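Nigritoxine (Vibrio nigripulchritudo, PDB 5M41) acts as a protein toxin of crustaceans and insects, built on a fold that was new when its structure was determined. Local coordinates at residues I574-H585 and N693-N704. Sequence-based numbering, arbitrary orientation.
Sequences IAVNNPYSFVHH and NIVESMRATAKN
Thr701 of helix 688-704 faces the hairpin of strands 571-576 and 583-589, part of a six-stranded antiparallel sheet. Its CB and OG1 both pack on Val583 CG2, OG1 at 3.4 Å. OG1, held anti to the carbonyl carbon (chi1 -63°), donates back to Ser697 O at 2.9 Å, reaching that oxygen from the face opposite Thr701 N. It also accepts from a water that accepts a hydrogen bond from Val576 N and donates one to Val583 O, so this single water ties helix to both strands. The other branch, CG2, touches His584 C (3.6 Å) and meets the edge of the His585 ring, in its plane.

One turn on, Asn704 ND2 donates to His585 NE2 (2.9 Å), nearly in the ring plane, while Ile574 CB sits over one face of that ring, toward its rim. Toward the start of segment 693-704, Asn578 ND2 makes a nearly straight bond (165°) to Asn693 OD1, arriving above its carbonyl plane. Asn578 OD1 meanwhile closes an Asx turn on Tyr580 N. Ser697 OG, one turn after Asn693, packs on Asn578 CB at 3.2 Å and donates to Asn693 O. As acceptor of the Asn704 N-H, His585 NE2 probably carries no proton, consistent with a neutral imidazole in this buried interface.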
loop_
_atom_site.group_PDB
_atom_site.type_symbol
_atom_site.label_atom_id
_atom_site.label_comp_id
_atom_site.label_asym_id
_atom_site.label_seq_id
_atom_site.Cartn_x
_atom_site.Cartn_y
_atom_site.Cartn_z
ATOM N N ILE A 574 6.916 -33.462 20.912
ATOM C CA ILE A 574 5.604 -32.880 20.587
ATOM C C ILE A 574 5.808 -31.434 20.108
ATOM O O ILE A 574 6.323 -30.573 20.861
ATOM C CB ILE A 574 4.632 -32.913 21.800
ATOM C CG1 ILE A 574 4.724 -34.246 22.588
ATOM C CG2 ILE A 574 3.200 -32.602 21.369
ATOM C CD1 ILE A 574 4.201 -35.469 21.848
ATOM N N ALA A 575 5.432 -31.179 18.858
ATOM C CA ALA A 575 5.791 -29.930 18.166
ATOM C C ALA A 575 4.588 -29.261 17.529
ATOM O O ALA A 575 3.776 -29.917 16.855
ATOM C CB ALA A 575 6.849 -30.205 17.099
ATOM N N VAL A 576 4.496 -27.947 17.712
ATOM C CA VAL A 576 3.384 -27.192 17.169
ATOM C C VAL A 576 3.591 -26.964 15.648
ATOM O O VAL A 576 4.732 -27.012 15.168
ATOM C CB VAL A 576 3.165 -25.875 17.972
ATOM C CG1 VAL A 576 4.178 -24.804 17.582
ATOM C CG2 VAL A 576 1.749 -25.353 17.759
ATOM N N ASN A 577 2.503 -26.787 14.886
ATOM C CA ASN A 577 2.609 -26.559 13.447
ATOM C C ASN A 577 3.151 -25.185 13.061
ATOM O O ASN A 577 3.781 -25.051 11.992
ATOM C CB ASN A 577 1.263 -26.715 12.762
ATOM C CG ASN A 577 0.806 -28.152 12.684
ATOM O OD1 ASN A 577 1.603 -29.082 12.792
ATOM N ND2 ASN A 577 -0.494 -28.337 12.478
ATOM N N ASN A 578 2.891 -24.171 13.902
ATOM C CA ASN A 578 3.271 -22.763 13.594
ATOM C C ASN A 578 4.618 -22.680 12.888
ATOM O O ASN A 578 5.623 -23.170 13.421
ATOM C CB ASN A 578 3.345 -21.926 14.866
ATOM C CG ASN A 578 3.354 -20.423 14.576
ATOM O OD1 ASN A 578 4.151 -19.920 13.758
ATOM N ND2 ASN A 578 2.449 -19.702 15.229
ATOM N N PRO A 579 4.661 -22.068 11.689
ATOM C CA PRO A 579 5.926 -22.134 10.963
ATOM C C PRO A 579 7.042 -21.275 11.579
ATOM O O PRO A 579 8.179 -21.411 11.187
ATOM C CB PRO A 579 5.555 -21.642 9.552
ATOM C CG PRO A 579 4.352 -20.801 9.744
ATOM C CD PRO A 579 3.626 -21.317 10.949
ATOM N N TYR A 580 6.709 -20.437 12.553
ATOM C CA TYR A 580 7.696 -19.616 13.268
ATOM C C TYR A 580 8.100 -20.217 14.613
ATOM O O TYR A 580 8.648 -19.521 15.468
ATOM C CB TYR A 580 7.123 -18.207 13.497
ATOM C CG TYR A 580 6.898 -17.432 12.214
ATOM C CD1 TYR A 580 7.919 -16.668 11.643
ATOM C CD2 TYR A 580 5.666 -17.453 11.583
ATOM C CE1 TYR A 580 7.706 -15.950 10.464
ATOM C CE2 TYR A 580 5.435 -16.732 10.422
ATOM C CZ TYR A 580 6.456 -16.000 9.860
ATOM O OH TYR A 580 6.187 -15.307 8.715
ATOM N N SER A 581 7.762 -21.483 14.832
ATOM C CA SER A 581 8.108 -22.167 16.075
ATOM C C SER A 581 9.546 -22.647 16.076
ATOM O O SER A 581 9.967 -23.346 15.135
ATOM C CB SER A 581 7.211 -23.381 16.273
ATOM O OG SER A 581 7.668 -24.129 17.380
ATOM N N PHE A 582 10.277 -22.309 17.148
ATOM C CA PHE A 582 11.670 -22.752 17.354
ATOM C C PHE A 582 11.809 -23.544 18.645
ATOM O O PHE A 582 12.926 -23.706 19.191
ATOM C CB PHE A 582 12.643 -21.563 17.323
ATOM C CG PHE A 582 12.694 -20.882 15.984
ATOM C CD1 PHE A 582 13.525 -21.369 14.976
ATOM C CD2 PHE A 582 11.866 -19.795 15.710
ATOM C CE1 PHE A 582 13.534 -20.776 13.717
ATOM C CE2 PHE A 582 11.864 -19.195 14.449
ATOM C CZ PHE A 582 12.702 -19.688 13.457
ATOM N N VAL A 583 10.666 -24.058 19.111
ATOM C CA VAL A 583 10.593 -24.866 20.332
ATOM C C VAL A 583 9.736 -26.110 20.119
ATOM O O VAL A 583 8.986 -26.209 19.148
ATOM C CB VAL A 583 10.004 -24.070 21.536
ATOM C CG1 VAL A 583 10.913 -22.899 21.919
ATOM C CG2 VAL A 583 8.581 -23.589 21.242
ATOM N N HIS A 584 9.857 -27.052 21.047
ATOM C CA HIS A 584 8.954 -28.191 21.145
ATOM C C HIS A 584 9.087 -28.691 22.547
ATOM O O HIS A 584 9.990 -28.238 23.284
ATOM C CB HIS A 584 9.285 -29.272 20.111
ATOM C CG HIS A 584 10.707 -29.780 20.187
ATOM N ND1 HIS A 584 11.108 -30.693 21.102
ATOM C CD2 HIS A 584 11.824 -29.481 19.420
ATOM C CE1 HIS A 584 12.413 -30.957 20.929
ATOM N NE2 HIS A 584 12.853 -30.214 19.903
ATOM N N HIS A 585 8.182 -29.577 22.966
ATOM C CA HIS A 585 8.356 -30.261 24.237
ATOM C C HIS A 585 8.477 -31.748 24.050
ATOM O O HIS A 585 8.092 -32.280 23.017
ATOM C CB HIS A 585 7.287 -29.901 25.265
ATOM C CG HIS A 585 5.872 -30.238 24.848
ATOM N ND1 HIS A 585 5.255 -31.380 25.219
ATOM C CD2 HIS A 585 4.930 -29.500 24.120
ATOM C CE1 HIS A 585 3.994 -31.382 24.741
ATOM N NE2 HIS A 585 3.802 -30.231 24.062
ATOM N N ASN A 693 4.325 -14.557 16.173
ATOM C CA ASN A 693 4.245 -16.001 15.979
ATOM C C ASN A 693 5.371 -16.781 16.661
ATOM O O ASN A 693 5.135 -17.871 17.153
ATOM C CB ASN A 693 4.151 -16.345 14.495
ATOM C CG ASN A 693 2.747 -16.198 13.969
ATOM O OD1 ASN A 693 1.823 -16.795 14.494
ATOM N ND2 ASN A 693 2.580 -15.409 12.926
ATOM N N ILE A 694 6.586 -16.220 16.701
ATOM C CA ILE A 694 7.698 -16.836 17.433
ATOM C C ILE A 694 7.324 -16.976 18.916
ATOM O O ILE A 694 7.511 -18.039 19.538
ATOM C CB ILE A 694 8.979 -15.999 17.285
ATOM C CG1 ILE A 694 9.609 -16.204 15.904
ATOM C CG2 ILE A 694 9.976 -16.271 18.420
ATOM C CD1 ILE A 694 10.778 -15.280 15.644
ATOM N N VAL A 695 6.791 -15.893 19.458
ATOM C CA VAL A 695 6.447 -15.782 20.856
ATOM C C VAL A 695 5.230 -16.669 21.162
ATOM O O VAL A 695 5.241 -17.474 22.113
ATOM C CB VAL A 695 6.215 -14.287 21.209
ATOM C CG1 VAL A 695 5.490 -14.124 22.532
ATOM C CG2 VAL A 695 7.563 -13.561 21.267
ATOM N N GLU A 696 4.190 -16.527 20.353
ATOM C CA GLU A 696 2.978 -17.333 20.512
ATOM C C GLU A 696 3.293 -18.830 20.427
ATOM O O GLU A 696 2.738 -19.593 21.200
ATOM C CB GLU A 696 1.920 -16.929 19.484
ATOM C CG GLU A 696 0.640 -17.752 19.512
ATOM C CD GLU A 696 -0.376 -17.274 18.478
ATOM O OE1 GLU A 696 0.003 -17.090 17.297
ATOM O OE2 GLU A 696 -1.561 -17.071 18.843
ATOM N N SER A 697 4.192 -19.238 19.518
ATOM C CA SER A 697 4.667 -20.640 19.456
ATOM C C SER A 697 5.235 -21.062 20.791
ATOM O O SER A 697 4.942 -22.147 21.287
ATOM C CB SER A 697 5.782 -20.822 18.431
ATOM O OG SER A 697 5.281 -20.831 17.121
ATOM N N MET A 698 6.069 -20.203 21.365
ATOM C CA MET A 698 6.704 -20.530 22.633
ATOM C C MET A 698 5.703 -20.706 23.770
ATOM O O MET A 698 5.784 -21.676 24.525
ATOM C CB MET A 698 7.762 -19.493 22.959
ATOM C CG MET A 698 8.884 -19.566 21.941
ATOM S SD MET A 698 10.093 -18.283 22.277
ATOM C CE MET A 698 11.279 -18.642 20.995
ATOM N N ARG A 699 4.757 -19.780 23.854
ATOM C CA ARG A 699 3.698 -19.807 24.860
ATOM C C ARG A 699 2.760 -21.016 24.698
ATOM O O ARG A 699 2.434 -21.692 25.680
ATOM C CB ARG A 699 2.906 -18.490 24.825
ATOM C CG ARG A 699 3.653 -17.325 25.456
ATOM C CD ARG A 699 2.917 -16.003 25.264
ATOM N NE ARG A 699 3.673 -14.896 25.852
ATOM C CZ ARG A 699 3.494 -13.603 25.560
ATOM N NH1 ARG A 699 2.588 -13.244 24.662
ATOM N NH2 ARG A 699 4.222 -12.669 26.173
ATOM N N ALA A 700 2.345 -21.298 23.465
ATOM C CA ALA A 700 1.521 -22.487 23.187
ATOM C C ALA A 700 2.250 -23.791 23.574
ATOM O O ALA A 700 1.631 -24.715 24.108
ATOM C CB ALA A 700 1.071 -22.522 21.722
ATOM N N THR A 701 3.562 -23.848 23.326
ATOM C CA THR A 701 4.357 -25.038 23.612
ATOM C C THR A 701 4.482 -25.236 25.118
ATOM O O THR A 701 4.268 -26.338 25.604
ATOM C CB THR A 701 5.719 -24.983 22.894
ATOM O OG1 THR A 701 5.502 -24.969 21.475
ATOM C CG2 THR A 701 6.592 -26.176 23.232
ATOM N N ALA A 702 4.775 -24.157 25.858
ATOM C CA ALA A 702 4.801 -24.193 27.334
ATOM C C ALA A 702 3.471 -24.696 27.892
ATOM O O ALA A 702 3.434 -25.567 28.769
ATOM C CB ALA A 702 5.116 -22.814 27.905
ATOM N N LYS A 703 2.381 -24.147 27.367
ATOM C CA LYS A 703 1.052 -24.501 27.829
ATOM C C LYS A 703 0.714 -25.970 27.529
ATOM O O LYS A 703 0.219 -26.693 28.388
ATOM C CB LYS A 703 0.018 -23.584 27.178
ATOM C CG LYS A 703 -1.398 -23.902 27.608
ATOM C CD LYS A 703 -2.415 -22.934 27.031
ATOM C CE LYS A 703 -3.804 -23.308 27.521
ATOM N NZ LYS A 703 -4.708 -22.127 27.542
ATOM N N ASN A 704 0.976 -26.390 26.299
ATOM C CA ASN A 704 0.648 -27.740 25.864
ATOM C C ASN A 704 1.362 -28.852 26.658
ATOM O O ASN A 704 0.828 -29.944 26.780
ATOM C CB ASN A 704 0.909 -27.905 24.367
ATOM C CG ASN A 704 0.223 -29.131 23.800
ATOM O OD1 ASN A 704 -0.999 -29.276 23.916
ATOM N ND2 ASN A 704 1.002 -30.033 23.208
HETATM O O HOH W 1 6.258 -26.831 19.612
HETATM O O HOH W 2 9.301 -19.847 18.210
#